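Local coordinates for arginine decarboxylase, A207R protein (Paramecium bursaria Chlorella virus 1, PDB 2NVA) that decarboxylates arginine to agmatine, using pyridoxal 5'-phosphate as its cofactor, at residues N199-S203 with V204-P208; D307-D310 with D311-Y314; K48-D52 with E53-K57; I234-A237 with I238-F241; L99-A102 with K103-V107. All coordinates share one frame; numbering follows the deposited sequence.

Contact 1 of 5, residues N199-S203 with V204-P208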
loop_
_atom_site.group_PDB
_atom_site.type_symbol
_atom_site.label_atom_id
_atom_site.label_comp_id
_atom_site.label_asym_id
_atom_site.label_seq_id
_atom_site.Cartn_x
_atom_site.Cartn_y
_atom_site.Cartn_z
ATOM N N ASN A 199 33.897 -20.523 -5.111
ATOM C CA ASN A 199 34.794 -21.674 -5.130
ATOM C C ASN A 199 34.081 -23.016 -5.332
ATOM O O ASN A 199 34.655 -23.929 -5.936
ATOM C CB ASN A 199 35.701 -21.699 -3.884
ATOM C CG ASN A 199 36.731 -20.561 -3.878
ATOM O OD1 ASN A 199 37.034 -19.952 -4.920
ATOM N ND2 ASN A 199 37.265 -20.270 -2.706
ATOM N N GLU A 200 32.850 -23.133 -4.830
ATOM C CA GLU A 200 32.014 -24.304 -5.082
ATOM C C GLU A 200 31.608 -24.377 -6.553
ATOM O O GLU A 200 31.616 -25.458 -7.148
ATOM C CB GLU A 200 30.748 -24.278 -4.228
ATOM C CG GLU A 200 30.986 -24.554 -2.771
ATOM C CD GLU A 200 31.049 -26.037 -2.441
ATOM O OE1 GLU A 200 30.767 -26.367 -1.262
ATOM O OE2 GLU A 200 31.367 -26.876 -3.318
ATOM N N ALA A 201 31.277 -23.218 -7.128
ATOM C CA ALA A 201 30.893 -23.133 -8.536
ATOM C C ALA A 201 32.036 -23.563 -9.454
ATOM O O ALA A 201 31.819 -24.303 -10.422
ATOM C CB ALA A 201 30.398 -21.716 -8.893
ATOM N N ILE A 202 33.247 -23.109 -9.140
ATOM C CA ILE A 202 34.439 -23.523 -9.888
ATOM C C ILE A 202 34.632 -25.048 -9.759
ATOM O O ILE A 202 34.929 -25.735 -10.751
ATOM C CB ILE A 202 35.695 -22.733 -9.434
ATOM C CG1 ILE A 202 35.575 -21.270 -9.874
ATOM C CG2 ILE A 202 36.990 -23.350 -10.009
ATOM C CD1 ILE A 202 36.507 -20.317 -9.151
ATOM N N SER A 203 34.438 -25.565 -8.544
ATOM C CA SER A 203 34.576 -26.988 -8.252
ATOM C C SER A 203 33.618 -27.849 -9.087
ATOM O O SER A 203 33.985 -28.922 -9.562
ATOM C CB SER A 203 34.380 -27.256 -6.753
ATOM O OG SER A 203 34.562 -28.642 -6.473
ATOM N N VAL A 204 32.398 -27.352 -9.261
ATOM C CA VAL A 204 31.355 -28.011 -10.049
ATOM C C VAL A 204 31.669 -27.968 -11.555
ATOM O O VAL A 204 31.265 -28.868 -12.302
ATOM C CB VAL A 204 29.956 -27.399 -9.697
ATOM C CG1 VAL A 204 28.883 -27.770 -10.706
ATOM C CG2 VAL A 204 29.542 -27.825 -8.298
ATOM N N GLY A 205 32.419 -26.954 -11.990
ATOM C CA GLY A 205 32.793 -26.824 -13.404
ATOM C C GLY A 205 32.320 -25.543 -14.082
ATOM O O GLY A 205 32.479 -25.378 -15.289
ATOM N N HIS A 206 31.721 -24.642 -13.309
ATOM C CA HIS A 206 31.349 -23.320 -13.803
ATOM C C HIS A 206 32.583 -22.444 -13.839
ATOM O O HIS A 206 33.585 -22.751 -13.192
ATOM C CB HIS A 206 30.267 -22.686 -12.907
ATOM C CG HIS A 206 28.990 -23.463 -12.887
ATOM N ND1 HIS A 206 28.131 -23.501 -13.963
ATOM C CD2 HIS A 206 28.439 -24.256 -11.938
ATOM C CE1 HIS A 206 27.098 -24.272 -13.674
ATOM N NE2 HIS A 206 27.264 -24.748 -12.454
ATOM N N LYS A 207 32.490 -21.351 -14.592
ATOM C CA LYS A 207 33.567 -20.368 -14.723
ATOM C C LYS A 207 33.021 -18.995 -14.330
ATOM O O LYS A 207 32.885 -18.111 -15.179
ATOM C CB LYS A 207 34.136 -20.378 -16.149
ATOM C CG LYS A 207 34.801 -21.722 -16.484
ATOM C CD LYS A 207 35.463 -21.760 -17.869
ATOM C CE LYS A 207 34.461 -22.111 -18.973
ATOM N NZ LYS A 207 35.194 -22.673 -20.212
ATOM N N PRO A 208 32.709 -18.815 -13.031
ATOM C CA PRO A 208 32.070 -17.566 -12.611
ATOM C C PRO A 208 33.059 -16.399 -12.601
ATOM O O PRO A 208 34.272 -16.603 -12.441
ATOM C CB PRO A 208 31.605 -17.876 -11.183
ATOM C CG PRO A 208 32.567 -18.895 -10.685
ATOM C CD PRO A 208 32.926 -19.729 -11.894
HETATM O O HOH W 1 35.528 -24.593 -13.340
#
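Turned anti to its own carbonyl carbon (chi1 -69°), CG1 of I202 meets the P208 ring at about a right angle and lies 3.7 Å from P208 CD. A201 reaches the same ring from its methyl, CB standing 4.0 Å from P208 CG. The compact, rigid proline ring thus offers apolar CG and CD to two successive helix positions, and the small alanine lets the chain fold back closely. The imidazole of H206 is also placed by its first torsion: with CG beside the backbone N (chi1 -62°), A201 O comes to the ring edge near its plane, while NE2 bonds to L160 O on helix 156-165. That same helix supplies R157, which binds both E200 OE2 and S203 OG. In the backbone, V204 N donates to E200 O. G205 N is then shared weakly between A201 O and I202 O, each at 3.1 Å, and H206 N reaches A201 O at 2.9 Å. A water donates to I202 O at 2.9 Å and to H206 O at 2.7 Å, joining the helix end to the departing chain. G205 adopts a positive phi of 120°, where a side chain would jam against the preceding carbonyl O, hence a glycine. It is the C-prime residue of a Schellman motif, which closes helix 184-204 ahead of strand 210-212 of the TIM barrel.

Contact 2 of 5, residues D307-D310 with D311-Y314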
loop_
_atom_site.group_PDB
_atom_site.type_symbol
_atom_site.label_atom_id
_atom_site.label_comp_id
_atom_site.label_asym_id
_atom_site.label_seq_id
_atom_site.Cartn_x
_atom_site.Cartn_y
_atom_site.Cartn_z
ATOM N N ASP A 307 8.082 31.206 7.112
ATOM C CA ASP A 307 9.142 31.639 8.036
ATOM C C ASP A 307 8.559 31.973 9.418
ATOM O O ASP A 307 7.530 32.661 9.529
ATOM C CB ASP A 307 9.877 32.864 7.472
ATOM C CG ASP A 307 11.150 33.192 8.239
ATOM O OD1 ASP A 307 11.614 32.357 9.046
ATOM O OD2 ASP A 307 11.710 34.289 8.029
ATOM N N VAL A 308 9.204 31.464 10.465
ATOM C CA VAL A 308 8.825 31.797 11.833
ATOM C C VAL A 308 10.031 32.402 12.542
ATOM O O VAL A 308 11.167 32.068 12.190
ATOM C CB VAL A 308 8.293 30.565 12.621
ATOM C CG1 VAL A 308 7.022 30.011 11.960
ATOM C CG2 VAL A 308 9.360 29.481 12.753
ATOM N N PRO A 309 9.794 33.298 13.525
ATOM C CA PRO A 309 10.918 33.821 14.308
ATOM C C PRO A 309 11.646 32.732 15.083
ATOM O O PRO A 309 11.083 31.661 15.341
ATOM C CB PRO A 309 10.277 34.831 15.263
ATOM C CG PRO A 309 8.802 34.583 15.221
ATOM C CD PRO A 309 8.507 33.907 13.907
ATOM N N ASP A 310 12.902 33.017 15.419
ATOM C CA ASP A 310 13.775 32.107 16.165
ATOM C C ASP A 310 13.163 31.672 17.487
ATOM O O ASP A 310 13.428 30.569 17.972
ATOM C CB ASP A 310 15.108 32.808 16.473
ATOM C CG ASP A 310 16.084 32.774 15.309
ATOM O OD1 ASP A 310 15.906 31.955 14.373
ATOM O OD2 ASP A 310 17.059 33.571 15.333
ATOM N N ASP A 311 12.361 32.543 18.078
ATOM C CA ASP A 311 11.808 32.266 19.397
ATOM C C ASP A 311 10.392 31.685 19.341
ATOM O O ASP A 311 9.716 31.620 20.381
ATOM C CB ASP A 311 11.840 33.529 20.260
ATOM C CG ASP A 311 10.880 34.615 19.779
ATOM O OD1 ASP A 311 10.181 34.456 18.749
ATOM O OD2 ASP A 311 10.809 35.658 20.446
ATOM N N GLU A 312 9.934 31.332 18.136
ATOM C CA GLU A 312 8.588 30.751 17.933
ATOM C C GLU A 312 8.384 29.579 18.909
ATOM O O GLU A 312 9.287 28.763 19.115
ATOM C CB GLU A 312 8.428 30.297 16.466
ATOM C CG GLU A 312 7.092 29.594 16.095
ATOM C CD GLU A 312 5.942 30.575 15.855
ATOM O OE1 GLU A 312 6.202 31.782 15.591
ATOM O OE2 GLU A 312 4.778 30.127 15.928
ATOM N N GLU A 313 7.207 29.520 19.522
ATOM C CA GLU A 313 6.899 28.458 20.489
ATOM C C GLU A 313 6.587 27.168 19.716
ATOM O O GLU A 313 5.781 27.198 18.795
ATOM C CB GLU A 313 5.678 28.875 21.321
ATOM C CG GLU A 313 5.155 27.794 22.283
ATOM C CD GLU A 313 3.717 28.023 22.725
ATOM O OE1 GLU A 313 3.047 28.963 22.234
ATOM O OE2 GLU A 313 3.233 27.260 23.589
ATOM N N TYR A 314 7.221 26.049 20.076
ATOM C CA TYR A 314 6.859 24.761 19.461
ATOM C C TYR A 314 5.766 24.121 20.297
ATOM O O TYR A 314 5.766 24.263 21.520
ATOM C CB TYR A 314 8.065 23.821 19.379
ATOM C CG TYR A 314 9.002 24.060 18.208
ATOM C CD1 TYR A 314 9.297 25.351 17.768
ATOM C CD2 TYR A 314 9.601 22.989 17.548
ATOM C CE1 TYR A 314 10.186 25.574 16.694
ATOM C CE2 TYR A 314 10.479 23.191 16.473
ATOM C CZ TYR A 314 10.761 24.481 16.048
ATOM O OH TYR A 314 11.639 24.652 14.989
#
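V308 comes first, and its branched side chain faces E312, the two crossing at about a right angle. V308 CB lies 3.8 Å from E312 CG, and the CG2 branch touches E312 CB and CG. The glutamate presents its aliphatic part because CG sits anti to the backbone N (chi1 177°) and the chain then bends at chi2, bringing the carboxylate alongside the P309 ring. P309 follows, and its ring is met by two carboxylates: E312 OE1 lies 3.6 Å from P309 CD, and D311 OD1 lies 3.5 Å from P309 CB. D311 can reach back in this way because its CG is held between its backbone N and carbonyl carbon (chi1 68°). The backbone of P309 opens a type I beta turn that runs to E312. E312 N donates to P309 O at 3.0 Å with a fairly straight N-H (159°), arriving from well above the carbonyl plane. D310 occupies the second position of the turn, its phi and psi those of a type I corner, and its CB bond points away from residues 311-314. V308 and E312 both touch P337 of strand 331-337. The contact is thus a single backbone bond backed by apolar carbon packing, with the oxygens of two acids set against proline C-H groups. These are van der Waals contacts, perhaps with a slight electrostatic gain where the C-H groups are polarised by the ring nitrogen, and the acidic character of the turn suits its place at the surface.

Contact 3 of 5, residues K48-D52 with E53-K57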
loop_
_atom_site.group_PDB
_atom_site.type_symbol
_atom_site.label_atom_id
_atom_site.label_comp_id
_atom_site.label_asym_id
_atom_site.label_seq_id
_atom_site.Cartn_x
_atom_site.Cartn_y
_atom_site.Cartn_z
ATOM N N LYS A 48 12.887 -0.498 -8.920
ATOM C CA LYS A 48 11.748 -0.622 -8.006
ATOM C C LYS A 48 11.714 0.448 -6.926
ATOM O O LYS A 48 10.647 0.754 -6.399
ATOM C CB LYS A 48 11.746 -2.008 -7.341
ATOM C CG LYS A 48 13.028 -2.299 -6.570
ATOM C CD LYS A 48 13.005 -3.645 -5.846
ATOM C CE LYS A 48 13.460 -4.798 -6.732
ATOM N NZ LYS A 48 14.894 -4.670 -7.288
ATOM N N CYS A 49 12.874 0.999 -6.590
ATOM C CA CYS A 49 12.964 1.991 -5.520
ATOM C C CYS A 49 12.324 3.329 -5.917
ATOM O O CYS A 49 11.691 3.991 -5.090
ATOM C CB CYS A 49 14.425 2.187 -5.124
ATOM S SG CYS A 49 14.693 3.306 -3.725
ATOM N N ASN A 50 12.496 3.696 -7.191
ATOM C CA ASN A 50 11.923 4.908 -7.756
ATOM C C ASN A 50 12.080 4.816 -9.260
ATOM O O ASN A 50 13.206 4.816 -9.777
ATOM C CB ASN A 50 12.636 6.159 -7.225
ATOM C CG ASN A 50 11.917 7.437 -7.595
ATOM O OD1 ASN A 50 11.208 7.488 -8.595
ATOM N ND2 ASN A 50 12.084 8.478 -6.775
ATOM N N ASN A 51 10.958 4.694 -9.955
ATOM C CA ASN A 51 10.969 4.513 -11.410
ATOM C C ASN A 51 10.647 5.791 -12.188
ATOM O O ASN A 51 10.278 5.730 -13.350
ATOM C CB ASN A 51 9.993 3.405 -11.801
ATOM C CG ASN A 51 8.611 3.622 -11.206
ATOM O OD1 ASN A 51 8.216 4.749 -10.893
ATOM N ND2 ASN A 51 7.859 2.534 -11.062
ATOM N N ASP A 52 10.770 6.940 -11.521
ATOM C CA ASP A 52 10.612 8.239 -12.159
ATOM C C ASP A 52 11.414 8.277 -13.464
ATOM O O ASP A 52 12.610 8.000 -13.474
ATOM C CB ASP A 52 11.081 9.329 -11.187
ATOM C CG ASP A 52 11.023 10.713 -11.793
ATOM O OD1 ASP A 52 12.054 11.161 -12.335
ATOM O OD2 ASP A 52 9.944 11.341 -11.737
ATOM N N GLU A 53 10.752 8.623 -14.565
ATOM C CA GLU A 53 11.416 8.520 -15.866
ATOM C C GLU A 53 12.601 9.471 -16.074
ATOM O O GLU A 53 13.524 9.145 -16.840
ATOM C CB GLU A 53 10.426 8.546 -17.031
ATOM C CG GLU A 53 9.753 9.855 -17.299
ATOM C CD GLU A 53 8.788 9.755 -18.493
ATOM O OE1 GLU A 53 8.858 10.607 -19.400
ATOM O OE2 GLU A 53 7.957 8.805 -18.511
ATOM N N VAL A 54 12.583 10.616 -15.396
ATOM C CA VAL A 54 13.732 11.537 -15.446
ATOM C C VAL A 54 14.919 10.960 -14.673
ATOM O O VAL A 54 16.068 11.078 -15.111
ATOM C CB VAL A 54 13.342 12.950 -14.934
ATOM C CG1 VAL A 54 14.568 13.835 -14.745
ATOM C CG2 VAL A 54 12.371 13.602 -15.915
ATOM N N LEU A 55 14.633 10.332 -13.532
ATOM C CA LEU A 55 15.669 9.661 -12.750
ATOM C C LEU A 55 16.334 8.557 -13.577
ATOM O O LEU A 55 17.560 8.453 -13.597
ATOM C CB LEU A 55 15.077 9.053 -11.469
ATOM C CG LEU A 55 16.025 8.310 -10.523
ATOM C CD1 LEU A 55 17.144 9.221 -10.022
ATOM C CD2 LEU A 55 15.263 7.699 -9.350
ATOM N N LEU A 56 15.517 7.755 -14.255
ATOM C CA LEU A 56 16.034 6.644 -15.040
ATOM C C LEU A 56 16.871 7.155 -16.214
ATOM O O LEU A 56 17.916 6.586 -16.518
ATOM C CB LEU A 56 14.899 5.750 -15.535
ATOM C CG LEU A 56 14.033 5.038 -14.492
ATOM C CD1 LEU A 56 12.946 4.218 -15.194
ATOM C CD2 LEU A 56 14.856 4.151 -13.552
ATOM N N LYS A 57 16.413 8.223 -16.863
ATOM C CA LYS A 57 17.189 8.822 -17.962
ATOM C C LYS A 57 18.521 9.381 -17.459
ATOM O O LYS A 57 19.548 9.273 -18.138
ATOM C CB LYS A 57 16.369 9.891 -18.699
ATOM C CG LYS A 57 17.096 10.624 -19.847
ATOM C CD LYS A 57 17.630 9.653 -20.903
ATOM C CE LYS A 57 18.099 10.418 -22.149
ATOM N NZ LYS A 57 18.960 9.558 -23.053
#
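The carboxylate of D52 is turned toward the backbone N-H groups of the first helical turn, which have no helical carbonyl ahead of them. Its CG lies anti to the backbone N (chi1 177°), which carries OD1 forward to accept from L55 N at 3.0 Å through the anti lone pair, away from the other oxygen. This is an N-cap bond, and aspartate suits it because its short side chain spans just this distance; a negative group here would also probably interact favourably with the helix dipole. The first helical backbone bond, from L56 N to D52 O, is 3.0 Å long and straight at 159°. Both carboxylate oxygens have further partners, OD1 with Y261 OH and OD2 with Y371 OH, which hold the group in place.

N50 and L55 meet at a slant: L55 CD2 lies 3.7 Å from N50 CB and 3.6 Å from N50 O, so the leucine methyl packs on CB and the amide carbon and borders the amide. N50 OD1 reaches forward to accept from D52 N at 3.0 Å in an Asx turn, while ND2 bonds to G351 O and OD1 also to N355. L56 sends CD1 across to N51 O, 3.6 Å away.

K48, a residue of the pyridoxal phosphate site, lies in the short 3-10 segment ahead of the loop; it pairs with D67 and packs on C324 of the second subunit. The whole links strand 41-46 to helix 53-61, with L55 and L56 on Y45 of that strand, L56 and E53 on I80 of helix 71-80, and N50 against A258 of helix 255-258.

Contact 4 of 5, residues I234-A237 with I238-F241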
loop_
_atom_site.group_PDB
_atom_site.type_symbol
_atom_site.label_atom_id
_atom_site.label_comp_id
_atom_site.label_asym_id
_atom_site.label_seq_id
_atom_site.Cartn_x
_atom_site.Cartn_y
_atom_site.Cartn_z
ATOM N N ILE A 234 33.469 -2.529 2.787
ATOM C CA ILE A 234 33.106 -3.335 1.617
ATOM C C ILE A 234 34.322 -3.484 0.700
ATOM O O ILE A 234 34.616 -4.584 0.250
ATOM C CB ILE A 234 31.904 -2.721 0.853
ATOM C CG1 ILE A 234 30.599 -2.945 1.640
ATOM C CG2 ILE A 234 31.807 -3.269 -0.577
ATOM C CD1 ILE A 234 29.410 -2.087 1.153
ATOM N N ASN A 235 35.035 -2.383 0.450
ATOM C CA ASN A 235 36.260 -2.436 -0.364
ATOM C C ASN A 235 37.365 -3.294 0.239
ATOM O O ASN A 235 38.105 -3.941 -0.504
ATOM C CB ASN A 235 36.772 -1.030 -0.692
ATOM C CG ASN A 235 35.820 -0.265 -1.619
ATOM O OD1 ASN A 235 35.044 -0.873 -2.359
ATOM N ND2 ASN A 235 35.878 1.064 -1.575
ATOM N N ASP A 236 37.468 -3.312 1.571
ATOM C CA ASP A 236 38.417 -4.209 2.264
ATOM C C ASP A 236 38.054 -5.661 2.009
ATOM O O ASP A 236 38.918 -6.494 1.757
ATOM C CB ASP A 236 38.419 -3.959 3.776
ATOM C CG ASP A 236 39.079 -2.656 4.160
ATOM O OD1 ASP A 236 39.938 -2.151 3.381
ATOM O OD2 ASP A 236 38.766 -2.128 5.275
ATOM N N ALA A 237 36.763 -5.968 2.055
ATOM C CA ALA A 237 36.296 -7.325 1.792
ATOM C C ALA A 237 36.531 -7.731 0.334
ATOM O O ALA A 237 36.901 -8.874 0.068
ATOM C CB ALA A 237 34.818 -7.476 2.176
ATOM N N ILE A 238 36.332 -6.791 -0.597
ATOM C CA ILE A 238 36.590 -7.036 -2.023
ATOM C C ILE A 238 38.070 -7.377 -2.197
ATOM O O ILE A 238 38.414 -8.356 -2.864
ATOM C CB ILE A 238 36.183 -5.822 -2.955
ATOM C CG1 ILE A 238 34.687 -5.460 -2.872
ATOM C CG2 ILE A 238 36.578 -6.090 -4.434
ATOM C CD1 ILE A 238 33.786 -6.691 -2.633
ATOM N N LYS A 239 38.939 -6.580 -1.566
ATOM C CA LYS A 239 40.382 -6.822 -1.604
ATOM C C LYS A 239 40.789 -8.166 -0.983
ATOM O O LYS A 239 41.669 -8.851 -1.510
ATOM C CB LYS A 239 41.127 -5.678 -0.908
ATOM C CG LYS A 239 42.629 -5.637 -1.211
ATOM C CD LYS A 239 43.313 -4.502 -0.463
ATOM C CE LYS A 239 43.848 -4.961 0.902
ATOM N NZ LYS A 239 42.731 -5.198 1.888
ATOM N N ASP A 240 40.148 -8.541 0.123
ATOM C CA ASP A 240 40.529 -9.754 0.856
ATOM C C ASP A 240 40.105 -11.024 0.132
ATOM O O ASP A 240 40.817 -12.042 0.195
ATOM C CB ASP A 240 39.923 -9.761 2.262
ATOM C CG ASP A 240 40.579 -8.773 3.190
ATOM O OD1 ASP A 240 41.630 -8.186 2.817
ATOM O OD2 ASP A 240 40.062 -8.599 4.316
ATOM N N PHE A 241 38.956 -10.974 -0.546
ATOM C CA PHE A 241 38.361 -12.185 -1.130
ATOM C C PHE A 241 38.264 -12.227 -2.644
ATOM O O PHE A 241 38.221 -13.309 -3.224
ATOM C CB PHE A 241 36.984 -12.468 -0.511
ATOM C CG PHE A 241 37.024 -12.567 0.977
ATOM C CD1 PHE A 241 37.607 -13.681 1.594
ATOM C CD2 PHE A 241 36.512 -11.541 1.771
ATOM C CE1 PHE A 241 37.661 -13.773 2.975
ATOM C CE2 PHE A 241 36.553 -11.630 3.155
ATOM C CZ PHE A 241 37.135 -12.753 3.759
#
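I238 lies over the carbonyl one turn back, at I234. From CB, which stands 3.6 Å from N235 O, the chain passes to CG1, tucked 3.2 Å from I234 O, and on to CD1, 3.7 Å from the same oxygen. With CG1 anti to the carbonyl carbon (chi1 -60°), this branch is laid against I234 O. At chi2 the chain is twisted to -33°, off the staggered position, which points to some strain at this buried tip. CG1 of I238 also comes 4.3 Å from CG2 of I234, so two branched residues on one face of the helix touch loosely. I238 N donates to I234 O, and i to i+4 bonds follow from K239, D240 and F241.

On the exposed side K239 bends at chi3 and chi4, bringing NZ to D240 OD1 at 3.3 Å in a weak salt bridge, while D236 OD1 lies too far for one. Lysine suits this place because its long chain can curl over the helix surface. D240 OD2 also bonds to Y188 OH. At the last turn F241 CD2 sits 3.2 Å from A237 O, while A237, with only a methyl, allows the neighbouring helix to pack close.

That neighbour is helix 184-204: Y188 and I191 pack on A237, I191 on I238, Y187 on I234, and the rings of F241 and Y188 meet steeply. N235 ND2 bonds to L37 O, tying helix 229-241 to the end of helix 24-37.

Contact 5 of 5, residues L99-A102 with K103-V107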
loop_
_atom_site.group_PDB
_atom_site.type_symbol
_atom_site.label_atom_id
_atom_site.label_comp_id
_atom_site.label_asym_id
_atom_site.label_seq_id
_atom_site.Cartn_x
_atom_site.Cartn_y
_atom_site.Cartn_z
ATOM N N LEU A 99 10.185 -14.408 -18.517
ATOM C CA LEU A 99 11.436 -15.008 -18.989
ATOM C C LEU A 99 11.510 -15.027 -20.508
ATOM O O LEU A 99 12.548 -14.718 -21.086
ATOM C CB LEU A 99 11.608 -16.428 -18.430
ATOM C CG LEU A 99 12.136 -16.447 -16.986
ATOM C CD1 LEU A 99 12.129 -17.868 -16.424
ATOM C CD2 LEU A 99 13.538 -15.825 -16.865
ATOM N N ILE A 100 10.400 -15.393 -21.144
ATOM C CA ILE A 100 10.300 -15.395 -22.613
ATOM C C ILE A 100 10.507 -13.980 -23.146
ATOM O O ILE A 100 11.237 -13.789 -24.122
ATOM C CB ILE A 100 8.955 -15.971 -23.093
ATOM C CG1 ILE A 100 8.841 -17.444 -22.672
ATOM C CG2 ILE A 100 8.808 -15.834 -24.620
ATOM C CD1 ILE A 100 7.421 -17.995 -22.732
ATOM N N PHE A 101 9.873 -13.006 -22.495
ATOM C CA PHE A 101 10.042 -11.594 -22.836
ATOM C C PHE A 101 11.502 -11.136 -22.672
ATOM O O PHE A 101 12.058 -10.496 -23.578
ATOM C CB PHE A 101 9.100 -10.724 -21.988
ATOM C CG PHE A 101 9.256 -9.244 -22.234
ATOM C CD1 PHE A 101 8.709 -8.651 -23.377
ATOM C CD2 PHE A 101 9.945 -8.442 -21.324
ATOM C CE1 PHE A 101 8.856 -7.278 -23.614
ATOM C CE2 PHE A 101 10.100 -7.077 -21.546
ATOM C CZ PHE A 101 9.549 -6.491 -22.695
ATOM N N ALA A 102 12.117 -11.463 -21.531
ATOM C CA ALA A 102 13.526 -11.134 -21.295
ATOM C C ALA A 102 14.437 -11.719 -22.375
ATOM O O ALA A 102 15.323 -11.031 -22.889
ATOM C CB ALA A 102 13.963 -11.625 -19.917
ATOM N N LYS A 103 14.222 -12.993 -22.703
ATOM C CA LYS A 103 15.027 -13.667 -23.726
ATOM C C LYS A 103 14.892 -12.931 -25.051
ATOM O O LYS A 103 15.880 -12.681 -25.741
ATOM C CB LYS A 103 14.600 -15.144 -23.873
ATOM C CG LYS A 103 15.444 -15.949 -24.866
ATOM C CD LYS A 103 14.654 -17.101 -25.458
ATOM C CE LYS A 103 13.304 -16.594 -26.030
ATOM N NZ LYS A 103 12.828 -17.446 -27.179
ATOM N N ASP A 104 13.654 -12.587 -25.395
ATOM C CA ASP A 104 13.385 -11.921 -26.655
ATOM C C ASP A 104 14.049 -10.555 -26.740
ATOM O O ASP A 104 14.649 -10.209 -27.761
ATOM C CB ASP A 104 11.886 -11.808 -26.876
ATOM C CG ASP A 104 11.260 -13.136 -27.291
ATOM O OD1 ASP A 104 11.963 -13.972 -27.905
ATOM O OD2 ASP A 104 10.048 -13.342 -27.023
ATOM N N GLN A 105 13.954 -9.781 -25.667
ATOM C CA GLN A 105 14.492 -8.419 -25.687
ATOM C C GLN A 105 16.005 -8.369 -25.554
ATOM O O GLN A 105 16.632 -7.410 -25.997
ATOM C CB GLN A 105 13.836 -7.569 -24.596
ATOM C CG GLN A 105 12.323 -7.433 -24.753
ATOM C CD GLN A 105 11.950 -6.625 -25.976
ATOM O OE1 GLN A 105 12.424 -5.497 -26.161
ATOM N NE2 GLN A 105 11.120 -7.200 -26.837
ATOM N N GLY A 106 16.602 -9.383 -24.937
ATOM C CA GLY A 106 18.052 -9.356 -24.724
ATOM C C GLY A 106 18.478 -9.181 -23.277
ATOM O O GLY A 106 19.645 -8.902 -22.995
ATOM N N VAL A 107 17.541 -9.344 -22.350
ATOM C CA VAL A 107 17.892 -9.396 -20.931
ATOM C C VAL A 107 18.274 -10.828 -20.604
ATOM O O VAL A 107 17.401 -11.691 -20.487
ATOM C CB VAL A 107 16.725 -8.891 -20.015
ATOM C CG1 VAL A 107 17.114 -8.990 -18.531
ATOM C CG2 VAL A 107 16.372 -7.471 -20.391
#
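Regular i to i+4 backbone bonds, from K103 N to L99 O and onward, run to the end of this helix, where A102 O takes two donors, G106 N at 2.9 Å and V107 N at 2.8 Å, from opposite faces of its plane. Among the side chains, F101 and Q105 meet face to methylene. Q105 CG lies over one face of the F101 ring, 3.7 Å from its centroid and 18° off the normal, a CH-pi contact. The ring is sent down the helix with CG anti to the backbone N (chi1 177°). Glutamine suits the place because its CG methylene can lie on the ring while the bend at chi2 lays the amide nearly parallel to it, their planes 14° apart; K75 contributes a cation-pi contact to the same ring. I100 and D104 lie side by side, CG2 of I100 being 3.7 Å from D104 OD2, and D104 forms a long salt bridge with K103. After the helix V107 turns inward, its CB 3.9 Å from A102 CB, and both side chains reach F89 of strand 87-89. The methyl of A102 is small enough to let the returning valine pack against it. G106 bends the chain at a positive phi, at which a CB would jam against the carbonyl before it. Such a glycine, first beyond the last helical turn, is a common way to end a helix, and here it directs the chain from helix 96-105 to strand 109-112 of the TIM barrel.

In the fold
Contacts 1, 3, 4 and 5 all lie in the pyridoxal-binding TIM barrel, whereas contact 2 sits far off in the beta domain, its centre 65 Å from that of contact 1. Contact 3 is the one at the active site: K48 touches the bound agmatine adduct of pyridoxal phosphate, and N50 is about 9 Å from it between side chain and ligand. Contacts 4 and 5 lie further out, the side chains of I234 and V107 being about 11 and 13 Å from the ligand. Contacts 1 and 4 come nearest to each other, about 7 Å between nearest atoms, on helices 184-204 and 229-241, which pack together. Contacts 1 and 5 both end helices that lead into barrel strands.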